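Local coordinates for uncharacterized peptidase Lmo0363 (PDB 3L4E), which probably acts as a serine-type peptidase of the S51 (peptidase E) family, at residues 8-11 with 12-15. Sequence-based numbering, arbitrary orientation.
Sequences TSSF and KDVV
Two backbone bonds with i to i+3 spacing, Asp13 N to Ser10 O (2.9 Å) and Val14 N to Phe11 O (3.0 Å), wind the chain into a short 3-10 turn that carries it from Ser10 round to Val14.

The polar side chains of Ser10, Lys12 and Asp13 gather beside this turn, the lysine being the exposed one. Ser10 OG, swung away from its own backbone N (chi1 174°), lies 3.0 Å from Asp13 OD2, a weak hydrogen bond at most, since the hydroxyl proton has another acceptor within reach. Asp13 OD1, the other carboxylate oxygen, forms a salt bridge with Lys12 NZ at 2.9 Å, met on its syn side, 28° out of the carboxylate plane. The lysine, bent at chi2 (87°), lays its CG, CD and CE alongside Ser10 OG.

Before the turn, Thr8 OG1 accepts from Ser10 N (3.0 Å) in an ST turn, and Val14 CG2 packs against Thr8 OG1 at 3.2 Å. The Phe11 ring brings CE2 obliquely to Val15 CG2 at 4.2 Å.

Ser9 O is hydrogen-bonded to Ser120 OG and Ser9 OG to His161 N, so the turn borders the probable charge relay residues. It leads from strand 4-8 into helix 15-21, with Val14 as N-cap, while Phe11 lies edge-to-face with Tyr84 and Phe18 and packs on Ala52 and Leu53 of helix 44-55.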
loop_
_atom_site.group_PDB
_atom_site.type_symbol
_atom_site.label_atom_id
_atom_site.label_comp_id
_atom_site.label_asym_id
_atom_site.label_seq_id
_atom_site.Cartn_x
_atom_site.Cartn_y
_atom_site.Cartn_z
ATOM N N THR A 8 5.536 1.234 3.277
ATOM C CA THR A 8 6.010 2.567 3.616
ATOM C C THR A 8 4.845 3.433 4.101
ATOM O O THR A 8 3.690 3.136 3.799
ATOM C CB THR A 8 6.708 3.214 2.375
ATOM O OG1 THR A 8 7.081 4.567 2.663
ATOM C CG2 THR A 8 5.784 3.213 1.170
ATOM N N SER A 9 5.148 4.490 4.854
ATOM C CA SER A 9 4.154 5.503 5.220
ATOM C C SER A 9 4.066 6.580 4.150
ATOM O O SER A 9 3.044 7.252 4.003
ATOM C CB SER A 9 4.530 6.185 6.538
ATOM O OG SER A 9 4.696 5.264 7.593
ATOM N N SER A 10 5.162 6.750 3.415
ATOM C CA SER A 10 5.327 7.887 2.522
ATOM C C SER A 10 6.418 7.556 1.522
ATOM O O SER A 10 7.601 7.700 1.821
ATOM C CB SER A 10 5.709 9.129 3.334
ATOM O OG SER A 10 6.016 10.235 2.499
ATOM N N PHE A 11 6.028 7.078 0.344
ATOM C CA PHE A 11 7.016 6.580 -0.602
ATOM C C PHE A 11 8.049 7.657 -0.935
ATOM O O PHE A 11 9.236 7.372 -1.028
ATOM C CB PHE A 11 6.359 6.012 -1.872
ATOM C CG PHE A 11 7.345 5.381 -2.827
ATOM C CD1 PHE A 11 7.832 4.108 -2.586
ATOM C CD2 PHE A 11 7.806 6.072 -3.940
ATOM C CE1 PHE A 11 8.758 3.517 -3.439
ATOM C CE2 PHE A 11 8.731 5.494 -4.809
ATOM C CZ PHE A 11 9.213 4.213 -4.557
ATOM N N LYS A 12 7.596 8.898 -1.082
ATOM C CA LYS A 12 8.500 9.964 -1.482
ATOM C C LYS A 12 9.577 10.234 -0.431
ATOM O O LYS A 12 10.599 10.840 -0.740
ATOM C CB LYS A 12 7.727 11.243 -1.839
ATOM C CG LYS A 12 6.974 11.892 -0.694
ATOM C CD LYS A 12 7.844 12.854 0.086
ATOM C CE LYS A 12 7.020 13.664 1.081
ATOM N NZ LYS A 12 7.846 14.695 1.780
ATOM N N ASP A 13 9.358 9.770 0.796
ATOM C CA ASP A 13 10.311 9.999 1.884
ATOM C C ASP A 13 11.344 8.880 1.999
ATOM O O ASP A 13 12.331 9.017 2.729
ATOM C CB ASP A 13 9.585 10.155 3.223
ATOM C CG ASP A 13 8.958 11.525 3.400
ATOM O OD1 ASP A 13 9.410 12.491 2.748
ATOM O OD2 ASP A 13 8.021 11.635 4.216
ATOM N N VAL A 14 11.134 7.776 1.281
ATOM C CA VAL A 14 12.038 6.627 1.409
ATOM C C VAL A 14 12.499 6.054 0.068
ATOM O O VAL A 14 12.817 4.862 -0.036
ATOM C CB VAL A 14 11.408 5.485 2.244
ATOM C CG1 VAL A 14 11.157 5.933 3.680
ATOM C CG2 VAL A 14 10.101 4.998 1.609
ATOM N N VAL A 15 12.567 6.906 -0.951
ATOM C CA VAL A 15 13.008 6.455 -2.265
ATOM C C VAL A 15 14.347 5.698 -2.228
ATOM O O VAL A 15 14.462 4.634 -2.844
ATOM C CB VAL A 15 13.026 7.604 -3.292
ATOM C CG1 VAL A 15 13.597 7.128 -4.628
ATOM C CG2 VAL A 15 11.615 8.167 -3.459
#